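Local structure of putative alpha-N-acetylgalactosaminidase (Bacillus halodurans C-125, 3CC1) at residues A[26-31]-A[86-91]; A[32-37]-A[318-323]; A[50-55]-A[108-113]; A[54-59]-A[80-85]; A[94-99]-A[174-179]. The protein probably acts as a TIM-barrel glycoside hydrolase that cleaves alpha-linked N-acetylgalactosamine from the non-reducing ends of glycan chains. All blocks are in the same frame, centred on the assembly; numbering follows the deposited sequence. Where two conformers were deposited one is given.

Contacts 1, 3, 4 and 5 lie in the first half of an alpha-galactosidase-type barrel, and contact 2 ties its helix 28-41 to the loop after strand 315-317. Contact 3 pairs two parallel strands; a bound imidazole, probably from the crystallisation liquor, sits about 3 Å from the Asp53 side chain at the strands' C-terminal end, where such glycosidases have their active site, and probably marks the pocket. Contacts 1 and 2 share helix 28-41 and a salt bridge of 2.9 Å between Glu29 OE2 and Arg322 NH1. Contact 4 lies within the long loop after strand 49-52, its Trp56 NE1 2.8 Å from His113 O of contact 3. Phe96 of contact 5 touches Phe87, Trp56 and Phe110 of contacts 1, 4 and 3.

Contact 1. Residues A[26-31]-A[86-91]; sequences VTEEEV and RFPSAK
Arg86, in the long loop between strand 49-52 and helix 97-105, grips the turn that leads into helix 28-41. Its chain bends at chi3 (48°) and presents the guanidinium side-on, so that NE and NH2 both donate to Val26 O, NE at 2.8 Å; NH1 also bonds Gln55 O. Val26 O lies in the guanidinium plane; NH2 meets it on a lone pair, whereas NE stands above the carbonyl plane. The backbone O of Arg86 accepts from Glu28 N at 2.9 Å along a fairly straight N-H (161°). Phe87 follows, its ring lying against the start of the helix: CD1 is 3.7 Å from Glu28 CB, Val31 CG2 comes to the ring edge, and Val26 CG1 touches CZ at 4.1 Å. Pro88 brings CD to within 3.2 Å of Glu28 OE1. At Ser89 the reach of Glu28 ends. With CG anti to its backbone N (159°) and an extended chain, Glu28 offers OE1 to two donors, Ser89 N on the syn lone pair and Ser89 OG, 2.8 Å away, from above the carboxylate. Thr27, the N-cap, meanwhile forms a capping box with Glu30. Arg86 and Glu28 thus spend these bonds on neutral partners, carbonyls for one, an amide and a hydroxyl for the other, and the paired donors at Glu28 OE1 would probably favour its ionised form.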
# COMPACT_ATOMS: atom_id res chain seq x y z
N VAL A 26 -38.26 -8.00 -1.23
CA VAL A 26 -39.16 -7.45 -0.19
C VAL A 26 -40.62 -7.45 -0.66
O VAL A 26 -40.96 -7.24 -1.86
CB VAL A 26 -38.74 -6.00 0.28
CG1 VAL A 26 -39.09 -4.94 -0.77
CG2 VAL A 26 -39.37 -5.67 1.62
N THR A 27 -41.51 -7.70 0.29
CA THR A 27 -42.95 -7.62 0.02
C THR A 27 -43.55 -6.36 0.56
O THR A 27 -42.98 -5.67 1.42
CB THR A 27 -43.70 -8.79 0.65
OG1 THR A 27 -43.72 -8.59 2.06
CG2 THR A 27 -43.11 -10.13 0.30
N GLU A 28 -44.75 -6.06 0.09
CA GLU A 28 -45.47 -4.86 0.49
C GLU A 28 -45.77 -4.83 2.00
O GLU A 28 -45.68 -3.81 2.66
CB GLU A 28 -46.76 -4.83 -0.33
CG GLU A 28 -47.88 -4.05 0.12
CD GLU A 28 -49.06 -4.26 -0.85
OE1 GLU A 28 -48.84 -4.17 -2.07
OE2 GLU A 28 -50.19 -4.57 -0.40
N GLU A 29 -46.11 -5.99 2.55
CA GLU A 29 -46.35 -6.12 3.99
C GLU A 29 -45.08 -5.82 4.80
O GLU A 29 -45.15 -5.16 5.85
CB GLU A 29 -46.88 -7.51 4.32
CG GLU A 29 -47.17 -7.76 5.81
CD GLU A 29 -45.92 -8.16 6.59
OE1 GLU A 29 -45.01 -8.82 6.00
OE2 GLU A 29 -45.87 -7.85 7.82
N GLU A 30 -43.93 -6.26 4.29
CA GLU A 30 -42.65 -6.01 4.94
C GLU A 30 -42.31 -4.53 4.87
O GLU A 30 -41.88 -3.94 5.88
CB GLU A 30 -41.53 -6.89 4.38
CG GLU A 30 -41.66 -8.32 4.79
CD GLU A 30 -40.97 -9.31 3.85
OE1 GLU A 30 -40.55 -8.93 2.75
OE2 GLU A 30 -40.84 -10.50 4.24
N VAL A 31 -42.53 -3.90 3.72
CA VAL A 31 -42.31 -2.45 3.59
C VAL A 31 -43.20 -1.64 4.55
O VAL A 31 -42.72 -0.74 5.24
CB VAL A 31 -42.54 -1.97 2.14
CG1 VAL A 31 -42.45 -0.44 2.03
CG2 VAL A 31 -41.56 -2.69 1.20
N ARG A 86 -45.60 -9.79 -4.96
CA ARG A 86 -44.96 -9.15 -3.81
C ARG A 86 -45.69 -7.86 -3.43
O ARG A 86 -45.77 -7.49 -2.27
CB ARG A 86 -43.49 -8.87 -4.09
CG ARG A 86 -42.64 -10.15 -4.06
CD ARG A 86 -41.30 -9.96 -4.73
NE ARG A 86 -40.67 -8.75 -4.25
CZ ARG A 86 -39.73 -8.07 -4.90
NH1 ARG A 86 -39.26 -8.52 -6.07
NH2 ARG A 86 -39.29 -6.92 -4.38
N PHE A 87 -46.23 -7.19 -4.43
CA PHE A 87 -46.89 -5.92 -4.25
C PHE A 87 -48.32 -5.99 -4.80
O PHE A 87 -48.63 -5.46 -5.87
CB PHE A 87 -46.10 -4.78 -4.92
CG PHE A 87 -44.72 -4.60 -4.38
CD1 PHE A 87 -44.50 -3.99 -3.16
CD2 PHE A 87 -43.62 -5.07 -5.09
CE1 PHE A 87 -43.20 -3.84 -2.66
CE2 PHE A 87 -42.33 -4.95 -4.58
CZ PHE A 87 -42.13 -4.33 -3.38
N PRO A 88 -49.21 -6.69 -4.09
CA PRO A 88 -50.56 -6.87 -4.65
C PRO A 88 -51.34 -5.58 -4.85
O PRO A 88 -52.18 -5.53 -5.74
CB PRO A 88 -51.26 -7.80 -3.67
CG PRO A 88 -50.29 -8.07 -2.58
CD PRO A 88 -49.04 -7.30 -2.77
N SER A 89 -51.04 -4.53 -4.10
CA SER A 89 -51.74 -3.25 -4.28
C SER A 89 -51.36 -2.60 -5.62
O SER A 89 -52.02 -1.66 -6.06
CB SER A 89 -51.44 -2.27 -3.14
OG SER A 89 -50.04 -1.90 -3.08
N ALA A 90 -50.33 -3.13 -6.27
CA ALA A 90 -49.83 -2.61 -7.55
C ALA A 90 -50.69 -3.06 -8.72
O ALA A 90 -50.52 -2.59 -9.83
CB ALA A 90 -48.41 -3.06 -7.78
N LYS A 91 -51.59 -4.00 -8.47
CA LYS A 91 -52.35 -4.62 -9.56
C LYS A 91 -53.30 -3.64 -10.24
O LYS A 91 -53.63 -2.58 -9.70
CB LYS A 91 -53.17 -5.80 -9.04
CG LYS A 91 -52.35 -7.03 -8.73
CD LYS A 91 -53.22 -8.03 -8.03
CE LYS A 91 -52.45 -9.30 -7.71
NZ LYS A 91 -53.38 -10.37 -7.23

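Contact 2. Residues A[32-37]-A[318-323]; sequences LGNAEY and GGELRD
Hydrogen bonds join the middle of helix 28-41 to the loop after strand 315-317. Asn34 serves both ways: OD1 accepts from Leu321 N at 2.9 Å, in the carbonyl plane, while ND2 donates to Glu320 OE1, also 2.9 Å away, and to Glu30 O. Arg322 forms a side-on salt bridge with Glu320 within the loop, NH2 to OE1 and NE to OE2, the latter pair 2.8 Å apart, and its NH1 makes a second with Glu29 on the helix. In the packing, Leu321 CB sits off-centre over the Tyr37 ring in a CH-pi contact, 4.1 Å from its centroid, and Gly33 CA lies 3.5 Å above the guanidinium plane of Arg322, where a side chain on Gly33 would collide with NH1. An alanine at Glu320 would remove the acceptor for Asn34 ND2 and the salt bridge, and would probably loosen Arg322 over the helix. With Asn34 ND2, Tyr22 OH and Arg322 N, NE and NH2 all bonded to it, the buried carboxylate is likely to stay ionised.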
# COMPACT_ATOMS: atom_id res chain seq x y z
N LEU A 32 -44.49 -1.96 4.59
CA LEU A 32 -45.43 -1.26 5.49
C LEU A 32 -45.12 -1.48 6.99
O LEU A 32 -45.26 -0.55 7.79
CB LEU A 32 -46.88 -1.64 5.20
CG LEU A 32 -47.38 -0.99 3.89
CD1 LEU A 32 -48.79 -1.45 3.48
CD2 LEU A 32 -47.35 0.58 4.06
N GLY A 33 -44.72 -2.70 7.36
CA GLY A 33 -44.32 -2.98 8.73
C GLY A 33 -43.15 -2.11 9.16
O GLY A 33 -43.15 -1.54 10.22
N ASN A 34 -42.13 -2.00 8.31
CA ASN A 34 -40.99 -1.15 8.64
C ASN A 34 -41.36 0.33 8.67
O ASN A 34 -40.92 1.06 9.57
CB ASN A 34 -39.83 -1.44 7.71
CG ASN A 34 -39.11 -2.73 8.07
OD1 ASN A 34 -38.19 -2.70 8.88
ND2 ASN A 34 -39.51 -3.85 7.46
N ALA A 35 -42.24 0.72 7.76
CA ALA A 35 -42.73 2.10 7.66
C ALA A 35 -43.49 2.47 8.94
O ALA A 35 -43.32 3.56 9.49
CB ALA A 35 -43.61 2.27 6.44
N GLU A 36 -44.31 1.53 9.41
CA GLU A 36 -45.09 1.75 10.64
C GLU A 36 -44.17 1.86 11.83
O GLU A 36 -44.36 2.71 12.69
CB GLU A 36 -46.13 0.66 10.85
CG GLU A 36 -47.31 0.81 9.90
CD GLU A 36 -48.20 -0.44 9.79
OE1 GLU A 36 -47.94 -1.43 10.51
OE2 GLU A 36 -49.14 -0.44 8.95
N TYR A 37 -43.15 1.03 11.88
CA TYR A 37 -42.21 1.10 12.99
C TYR A 37 -41.53 2.46 12.95
O TYR A 37 -41.44 3.13 13.96
CB TYR A 37 -41.18 -0.01 12.92
CG TYR A 37 -40.22 -0.04 14.09
CD1 TYR A 37 -39.10 0.78 14.11
CD2 TYR A 37 -40.38 -0.93 15.12
CE1 TYR A 37 -38.22 0.75 15.15
CE2 TYR A 37 -39.50 -0.97 16.19
CZ TYR A 37 -38.42 -0.15 16.19
OH TYR A 37 -37.53 -0.22 17.20
N GLY A 318 -30.58 -1.07 7.49
CA GLY A 318 -30.80 -2.23 6.63
C GLY A 318 -31.40 -3.45 7.28
O GLY A 318 -31.69 -4.46 6.61
N GLY A 319 -31.61 -3.36 8.58
CA GLY A 319 -32.29 -4.39 9.34
C GLY A 319 -33.81 -4.32 9.26
O GLY A 319 -34.41 -3.34 8.80
N GLU A 320 -34.41 -5.43 9.68
CA GLU A 320 -35.84 -5.52 9.89
C GLU A 320 -36.14 -4.81 11.21
O GLU A 320 -35.97 -5.39 12.28
CB GLU A 320 -36.30 -6.99 9.93
CG GLU A 320 -37.76 -7.22 10.42
CD GLU A 320 -38.80 -6.31 9.74
OE1 GLU A 320 -39.11 -6.50 8.54
OE2 GLU A 320 -39.33 -5.42 10.45
N LEU A 321 -36.60 -3.58 11.08
CA LEU A 321 -36.81 -2.69 12.23
C LEU A 321 -37.68 -3.29 13.33
O LEU A 321 -37.45 -3.03 14.53
CB LEU A 321 -37.42 -1.35 11.77
CG LEU A 321 -36.47 -0.35 11.08
CD1 LEU A 321 -37.29 0.74 10.41
CD2 LEU A 321 -35.46 0.24 12.06
N ARG A 322 -38.67 -4.09 12.92
CA ARG A 322 -39.66 -4.59 13.85
C ARG A 322 -39.03 -5.55 14.84
O ARG A 322 -39.57 -5.77 15.92
CB ARG A 322 -40.84 -5.27 13.16
CG ARG A 322 -41.86 -4.30 12.60
CD ARG A 322 -42.80 -4.96 11.64
NE ARG A 322 -42.11 -5.51 10.47
CZ ARG A 322 -42.68 -6.33 9.59
NH1 ARG A 322 -43.95 -6.62 9.69
NH2 ARG A 322 -42.00 -6.80 8.56
N ASP A 323 -37.85 -6.06 14.49
CA ASP A 323 -37.17 -7.01 15.37
C ASP A 323 -36.09 -6.36 16.23
O ASP A 323 -35.29 -7.04 16.85
CB ASP A 323 -36.55 -8.13 14.55
CG ASP A 323 -37.59 -9.02 13.93
OD1 ASP A 323 -38.70 -9.07 14.48
OD2 ASP A 323 -37.29 -9.67 12.90

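Contact 3. Residues A[50-55]-A[108-113]; sequences IVVDIQ and LKFGIH
This is a pairing of neighbouring parallel strands, 49-52 and 109-115, in the beta/alpha (TIM) barrel; helix 97-105 lies between them in sequence, making a beta-alpha-beta crossover. The short strand segments run 23° apart, and four backbone hydrogen bonds hold them: Ile50 N to Lys109 O, Gly111 N to Ile50 O, Val52 N to Gly111 O and His113 N to Val52 O. The closest CA atoms are those of Val51 and Gly111, 4.2 Å apart; a CB on Gly111 would be tight against Val51 CG2. Ile50, Val52, Phe110 and Ile112 share one face of the sheet, turned to helices 28-41 and 97-105. There Val52 CG2 meets the edge of the Phe110 ring at CE1, 3.8 Å away, and Ile50 CG1 touches Leu108 CD1 at 3.9 Å. Past the C-terminal end of strand 49-52, where barrel glycosidases carry their active sites, a bound imidazole, probably from the crystallisation liquor, lies beside Asp53. The Asp53 carboxylate accepts from Ile54 N through OD1 and from Asn17 ND2 through OD2, whereas His113 ND1 bonds Asp184 OD2. Val51 CG1 comes to the edge of the His113 ring at CD2, and Asp53 OD2 stands 3.0 Å above one face of that ring, offset toward its rim.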
# COMPACT_ATOMS: atom_id res chain seq x y z
N ILE A 50 -38.44 5.39 3.23
CA ILE A 50 -38.72 3.94 3.16
C ILE A 50 -38.39 3.56 1.72
O ILE A 50 -39.06 4.02 0.77
CB ILE A 50 -40.19 3.64 3.55
CG1 ILE A 50 -40.43 3.97 5.06
CG2 ILE A 50 -40.59 2.17 3.19
CD1 ILE A 50 -39.74 3.00 6.05
N VAL A 51 -37.34 2.76 1.55
CA VAL A 51 -36.75 2.56 0.21
C VAL A 51 -36.72 1.11 -0.18
O VAL A 51 -36.19 0.27 0.55
CB VAL A 51 -35.30 3.14 0.10
CG1 VAL A 51 -34.74 3.01 -1.36
CG2 VAL A 51 -35.25 4.61 0.59
N VAL A 52 -37.30 0.84 -1.36
CA VAL A 52 -37.36 -0.49 -1.92
C VAL A 52 -36.18 -0.62 -2.87
O VAL A 52 -36.00 0.16 -3.80
CB VAL A 52 -38.72 -0.77 -2.64
CG1 VAL A 52 -38.64 -2.09 -3.44
CG2 VAL A 52 -39.89 -0.79 -1.66
N ASP A 53 -35.32 -1.57 -2.59
CA ASP A 53 -34.15 -1.76 -3.43
C ASP A 53 -34.51 -2.48 -4.77
O ASP A 53 -35.69 -2.71 -5.11
CB ASP A 53 -32.99 -2.43 -2.64
CG ASP A 53 -31.60 -1.86 -3.04
OD1 ASP A 53 -31.13 -2.15 -4.15
OD2 ASP A 53 -31.03 -1.06 -2.30
N ILE A 54 -33.47 -2.80 -5.52
CA ILE A 54 -33.60 -3.23 -6.88
C ILE A 54 -34.39 -4.54 -7.02
O ILE A 54 -34.55 -5.32 -6.07
CB ILE A 54 -32.23 -3.41 -7.57
CG1 ILE A 54 -31.36 -4.47 -6.87
CG2 ILE A 54 -31.51 -2.09 -7.72
CD1 ILE A 54 -30.22 -5.05 -7.73
N GLN A 55 -34.90 -4.72 -8.22
CA GLN A 55 -35.53 -5.97 -8.67
C GLN A 55 -36.93 -6.13 -8.10
O GLN A 55 -37.46 -7.23 -7.98
CB GLN A 55 -34.60 -7.18 -8.44
CG GLN A 55 -33.39 -7.11 -9.38
CD GLN A 55 -32.36 -8.21 -9.17
OE1 GLN A 55 -31.99 -8.89 -10.13
NE2 GLN A 55 -31.82 -8.33 -7.96
N LEU A 108 -44.13 9.80 6.09
CA LEU A 108 -42.82 9.34 5.64
C LEU A 108 -42.72 9.53 4.13
O LEU A 108 -43.65 9.98 3.48
CB LEU A 108 -42.61 7.88 6.05
CG LEU A 108 -42.64 7.49 7.53
CD1 LEU A 108 -42.46 5.98 7.66
CD2 LEU A 108 -41.56 8.24 8.35
N LYS A 109 -41.57 9.22 3.58
CA LYS A 109 -41.27 9.38 2.15
C LYS A 109 -40.88 8.04 1.55
O LYS A 109 -40.37 7.16 2.24
CB LYS A 109 -40.15 10.40 1.97
CG LYS A 109 -40.62 11.84 2.24
CD LYS A 109 -39.48 12.83 2.31
CE LYS A 109 -39.99 14.30 2.59
NZ LYS A 109 -41.09 14.69 1.66
N PHE A 110 -41.17 7.89 0.25
CA PHE A 110 -41.04 6.61 -0.46
C PHE A 110 -39.96 6.68 -1.52
O PHE A 110 -39.90 7.63 -2.30
CB PHE A 110 -42.37 6.19 -1.12
CG PHE A 110 -42.28 4.88 -1.89
CD1 PHE A 110 -41.93 3.70 -1.25
CD2 PHE A 110 -42.47 4.84 -3.25
CE1 PHE A 110 -41.82 2.51 -1.95
CE2 PHE A 110 -42.40 3.64 -3.95
CZ PHE A 110 -42.06 2.49 -3.31
N GLY A 111 -39.07 5.70 -1.50
CA GLY A 111 -37.98 5.65 -2.42
C GLY A 111 -37.83 4.29 -3.10
O GLY A 111 -38.28 3.26 -2.58
N ILE A 112 -37.21 4.31 -4.27
CA ILE A 112 -36.87 3.09 -5.02
C ILE A 112 -35.47 3.17 -5.55
O ILE A 112 -34.91 4.25 -5.72
CB ILE A 112 -37.88 2.80 -6.22
CG1 ILE A 112 -37.78 3.88 -7.28
CG2 ILE A 112 -39.34 2.66 -5.68
CD1 ILE A 112 -38.77 3.73 -8.47
N HIS A 113 -34.89 1.98 -5.81
CA HIS A 113 -33.67 1.87 -6.63
C HIS A 113 -34.04 1.36 -7.98
O HIS A 113 -34.85 0.47 -8.12
CB HIS A 113 -32.64 0.89 -6.04
CG HIS A 113 -31.90 1.40 -4.85
ND1 HIS A 113 -30.57 1.06 -4.60
CD2 HIS A 113 -32.30 2.15 -3.79
CE1 HIS A 113 -30.19 1.65 -3.47
NE2 HIS A 113 -31.22 2.30 -2.96

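Contact 4. Residues A[54-59]-A[80-85]; sequences IQWYEP and LLPATN
Tyr57 and Trp56 stand across one another: Tyr57 CD2 lies 3.6 Å above the plane of the Trp56 indole, over its centre, while Trp56 CE2 lies in plane at the phenol edge. The phenol is gripped on both faces. Leu80 CD1 sits 3.6 Å from the Tyr57 centroid and only 4° off the ring normal, a CH-pi contact over the face, and Gln55 CA occupies the opposite face. With CG of both side chains crowded between backbone N and carbonyl carbon, the neighbouring rings meet face to edge. They belong to a type I beta turn, Gln55 to Glu58, in the long loop after strand 49-52 of the TIM barrel. The indole meets 80-85 by its edge, CZ3 reaching Leu81 C at 3.5 Å, and its NE1 bonds His113 O; Tyr57 OH turns to Asp151 OD2. Between the backbones, Ala83 N donates to Trp56 O at 2.9 Å. Beyond it Pro59 CB touches Ala83 CB and, at 3.5 Å, Asn85 OD1, an oxygen buried here without a polar partner.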
# COMPACT_ATOMS: atom_id res chain seq x y z
N ILE A 54 -33.47 -2.80 -5.52
CA ILE A 54 -33.60 -3.23 -6.88
C ILE A 54 -34.39 -4.54 -7.02
O ILE A 54 -34.55 -5.32 -6.07
CB ILE A 54 -32.23 -3.41 -7.57
CG1 ILE A 54 -31.36 -4.47 -6.87
CG2 ILE A 54 -31.51 -2.09 -7.72
CD1 ILE A 54 -30.22 -5.05 -7.73
N GLN A 55 -34.90 -4.72 -8.22
CA GLN A 55 -35.53 -5.97 -8.67
C GLN A 55 -36.93 -6.13 -8.10
O GLN A 55 -37.46 -7.23 -7.98
CB GLN A 55 -34.60 -7.18 -8.44
CG GLN A 55 -33.39 -7.11 -9.38
CD GLN A 55 -32.36 -8.21 -9.17
OE1 GLN A 55 -31.99 -8.89 -10.13
NE2 GLN A 55 -31.82 -8.33 -7.96
N TRP A 56 -37.52 -4.99 -7.76
CA TRP A 56 -38.91 -4.92 -7.37
C TRP A 56 -39.87 -5.29 -8.51
O TRP A 56 -41.05 -5.48 -8.24
CB TRP A 56 -39.24 -3.51 -6.81
CG TRP A 56 -38.72 -2.36 -7.64
CD1 TRP A 56 -37.59 -1.67 -7.42
CD2 TRP A 56 -39.33 -1.76 -8.80
NE1 TRP A 56 -37.41 -0.71 -8.38
CE2 TRP A 56 -38.48 -0.73 -9.24
CE3 TRP A 56 -40.50 -2.01 -9.52
CZ2 TRP A 56 -38.76 0.04 -10.34
CZ3 TRP A 56 -40.78 -1.24 -10.60
CH2 TRP A 56 -39.91 -0.22 -11.01
N TYR A 57 -39.31 -5.51 -9.72
CA TYR A 57 -40.04 -5.77 -10.97
C TYR A 57 -39.85 -7.21 -11.46
O TYR A 57 -40.29 -7.57 -12.54
CB TYR A 57 -39.57 -4.77 -12.06
CG TYR A 57 -38.06 -4.62 -12.05
CD1 TYR A 57 -37.25 -5.63 -12.60
CD2 TYR A 57 -37.45 -3.53 -11.44
CE1 TYR A 57 -35.87 -5.52 -12.54
CE2 TYR A 57 -36.08 -3.42 -11.39
CZ TYR A 57 -35.30 -4.43 -11.93
OH TYR A 57 -33.92 -4.34 -11.91
N GLU A 58 -39.19 -8.03 -10.63
CA GLU A 58 -38.73 -9.36 -11.03
C GLU A 58 -39.36 -10.47 -10.20
O GLU A 58 -38.81 -10.84 -9.18
CB GLU A 58 -37.20 -9.45 -10.90
CG GLU A 58 -36.57 -10.70 -11.54
CD GLU A 58 -35.13 -10.44 -12.07
OE1 GLU A 58 -34.77 -9.25 -12.27
OE2 GLU A 58 -34.37 -11.42 -12.30
N PRO A 59 -40.55 -10.95 -10.60
CA PRO A 59 -41.13 -12.04 -9.83
C PRO A 59 -40.37 -13.29 -10.23
O PRO A 59 -39.75 -13.36 -11.31
CB PRO A 59 -42.58 -12.12 -10.34
CG PRO A 59 -42.47 -11.67 -11.77
CD PRO A 59 -41.41 -10.56 -11.73
N LEU A 80 -40.47 -0.74 -16.40
CA LEU A 80 -40.59 -1.78 -15.41
C LEU A 80 -41.64 -1.40 -14.33
O LEU A 80 -41.81 -0.24 -13.98
CB LEU A 80 -39.23 -2.12 -14.80
CG LEU A 80 -38.15 -2.70 -15.72
CD1 LEU A 80 -36.77 -2.64 -15.03
CD2 LEU A 80 -38.57 -4.13 -16.09
N LEU A 81 -42.36 -2.43 -13.89
CA LEU A 81 -43.51 -2.32 -12.97
C LEU A 81 -43.33 -3.26 -11.79
O LEU A 81 -42.59 -4.24 -11.86
CB LEU A 81 -44.82 -2.69 -13.71
CG LEU A 81 -45.19 -1.98 -15.02
CD1 LEU A 81 -46.50 -2.60 -15.60
CD2 LEU A 81 -45.31 -0.50 -14.80
N PRO A 82 -44.00 -2.95 -10.65
CA PRO A 82 -43.94 -3.83 -9.48
C PRO A 82 -44.43 -5.28 -9.68
O PRO A 82 -45.44 -5.53 -10.28
CB PRO A 82 -44.79 -3.07 -8.42
CG PRO A 82 -44.89 -1.68 -8.93
CD PRO A 82 -44.83 -1.76 -10.42
N ALA A 83 -43.67 -6.23 -9.15
CA ALA A 83 -44.07 -7.63 -9.12
C ALA A 83 -45.33 -7.74 -8.27
O ALA A 83 -45.29 -7.50 -7.06
CB ALA A 83 -42.92 -8.52 -8.58
N THR A 84 -46.44 -8.08 -8.89
CA THR A 84 -47.74 -8.08 -8.22
C THR A 84 -47.94 -9.21 -7.20
O THR A 84 -48.79 -9.10 -6.36
CB THR A 84 -48.90 -8.07 -9.22
OG1 THR A 84 -48.71 -9.13 -10.17
CG2 THR A 84 -48.97 -6.69 -9.94
N ASN A 85 -47.12 -10.25 -7.21
CA ASN A 85 -47.14 -11.25 -6.13
C ASN A 85 -46.62 -10.64 -4.83
O ASN A 85 -47.15 -10.86 -3.74
CB ASN A 85 -46.33 -12.49 -6.52
CG ASN A 85 -44.86 -12.18 -6.86
OD1 ASN A 85 -44.57 -11.22 -7.55
ND2 ASN A 85 -43.95 -13.01 -6.40

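Contact 5. Residues A[94-99]-A[174-179]; sequences AGFKPL and AQWGVD
A type II' beta turn, Ala94 to Lys97, with Gly95 at positive phi (59°), meets the end of helix 162-175, where Gly177 completes a Schellman motif. The contact joins the start of helix 97-105 to the end of helix 162-175 on the outside of the barrel. The backbones come close at Lys97 and Trp176, CA to CA 4.1 Å, and Lys97 CA approaches Trp176 O at 3.5 Å as a CA-H...O contact. The Trp176 indole lies against the turn by one face. Phe96 N stands 3.5 Å above that face, and Gly95 CA is 3.5 Å from Trp176 NE1, where a side chain on Gly95 would collide. Phe96 turns its ring edge toward the same indole in an offset edge-to-face pair, planes 86° apart, its CD2 3.7 Å from Trp176 CE3. An alanine at Trp176 would remove the indole face under Gly95 and Phe96 N and the ring that Phe96 meets edge-on, and would probably leave the turn poorly packed. Between the two segments the polar links are carried by two waters: one donates to Ala94 O and Gln175 OE1, and the second accepts from Lys97 NZ at 2.7 Å while donating to Ala174 O.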
# COMPACT_ATOMS: atom_id res chain seq x y z
N ALA A 94 -52.24 0.23 -10.75
CA ALA A 94 -52.00 1.13 -9.61
C ALA A 94 -50.50 1.43 -9.39
O ALA A 94 -50.11 2.53 -8.92
CB ALA A 94 -52.67 0.53 -8.34
N GLY A 95 -49.66 0.48 -9.75
CA GLY A 95 -48.22 0.63 -9.55
C GLY A 95 -47.93 0.83 -8.07
O GLY A 95 -48.60 0.28 -7.20
N PHE A 96 -46.95 1.67 -7.79
CA PHE A 96 -46.55 1.94 -6.41
C PHE A 96 -47.40 3.06 -5.77
O PHE A 96 -47.13 3.46 -4.66
CB PHE A 96 -45.06 2.31 -6.33
CG PHE A 96 -44.11 1.13 -6.27
CD1 PHE A 96 -44.38 0.05 -5.46
CD2 PHE A 96 -42.92 1.14 -6.99
CE1 PHE A 96 -43.48 -1.01 -5.38
CE2 PHE A 96 -42.03 0.07 -6.91
CZ PHE A 96 -42.32 -0.99 -6.10
N LYS A 97 -48.41 3.56 -6.45
CA LYS A 97 -49.19 4.70 -5.90
C LYS A 97 -49.84 4.35 -4.55
O LYS A 97 -49.75 5.11 -3.63
CB LYS A 97 -50.18 5.26 -6.91
CG LYS A 97 -50.96 6.55 -6.45
CD LYS A 97 -50.00 7.64 -6.04
CE LYS A 97 -50.68 9.03 -5.84
NZ LYS A 97 -49.58 10.04 -5.40
N PRO A 98 -50.47 3.17 -4.41
CA PRO A 98 -51.08 2.88 -3.12
C PRO A 98 -50.06 2.75 -1.97
O PRO A 98 -50.32 3.17 -0.85
CB PRO A 98 -51.80 1.55 -3.37
CG PRO A 98 -52.07 1.55 -4.84
CD PRO A 98 -50.89 2.25 -5.45
N LEU A 99 -48.91 2.20 -2.27
CA LEU A 99 -47.88 1.99 -1.27
C LEU A 99 -47.30 3.32 -0.83
O LEU A 99 -47.16 3.56 0.34
CB LEU A 99 -46.78 1.03 -1.81
CG LEU A 99 -45.63 0.66 -0.88
CD1 LEU A 99 -46.13 0.14 0.48
CD2 LEU A 99 -44.74 -0.35 -1.57
N ALA A 174 -43.21 9.76 -10.78
CA ALA A 174 -43.96 10.91 -10.23
C ALA A 174 -45.42 10.53 -10.04
O ALA A 174 -46.04 10.87 -9.02
CB ALA A 174 -43.83 12.14 -11.12
N GLN A 175 -45.95 9.80 -11.01
CA GLN A 175 -47.31 9.30 -10.98
C GLN A 175 -47.49 8.46 -9.73
O GLN A 175 -48.47 8.62 -9.00
CB GLN A 175 -47.57 8.44 -12.23
CG GLN A 175 -49.00 7.97 -12.39
CD GLN A 175 -49.18 7.00 -13.55
OE1 GLN A 175 -49.64 5.87 -13.36
NE2 GLN A 175 -48.82 7.44 -14.75
N TRP A 176 -46.51 7.60 -9.47
CA TRP A 176 -46.54 6.69 -8.32
C TRP A 176 -46.28 7.38 -6.97
O TRP A 176 -46.34 6.75 -5.92
CB TRP A 176 -45.53 5.56 -8.47
CG TRP A 176 -45.80 4.62 -9.56
CD1 TRP A 176 -46.98 4.41 -10.18
CD2 TRP A 176 -44.87 3.68 -10.12
NE1 TRP A 176 -46.84 3.44 -11.13
CE2 TRP A 176 -45.56 2.97 -11.11
CE3 TRP A 176 -43.53 3.39 -9.87
CZ2 TRP A 176 -44.94 1.99 -11.87
CZ3 TRP A 176 -42.92 2.43 -10.62
CH2 TRP A 176 -43.63 1.73 -11.62
N GLY A 177 -46.00 8.68 -6.99
CA GLY A 177 -45.71 9.40 -5.75
C GLY A 177 -44.36 9.11 -5.11
O GLY A 177 -44.20 9.23 -3.88
N VAL A 178 -43.39 8.71 -5.94
CA VAL A 178 -42.02 8.44 -5.52
C VAL A 178 -41.33 9.75 -5.11
O VAL A 178 -41.51 10.79 -5.78
CB VAL A 178 -41.21 7.72 -6.64
CG1 VAL A 178 -39.74 7.64 -6.29
CG2 VAL A 178 -41.79 6.30 -6.93
N ASP A 179 -40.55 9.71 -4.02
CA ASP A 179 -39.85 10.91 -3.49
C ASP A 179 -38.34 10.87 -3.63
O ASP A 179 -37.67 11.89 -3.50
CB ASP A 179 -40.21 11.11 -2.00
CG ASP A 179 -41.69 11.09 -1.78
OD1 ASP A 179 -42.37 11.93 -2.43
OD2 ASP A 179 -42.19 10.20 -1.06
O HOH W 1 -50.44 5.03 -10.70
O HOH W 2 -48.47 11.38 -7.46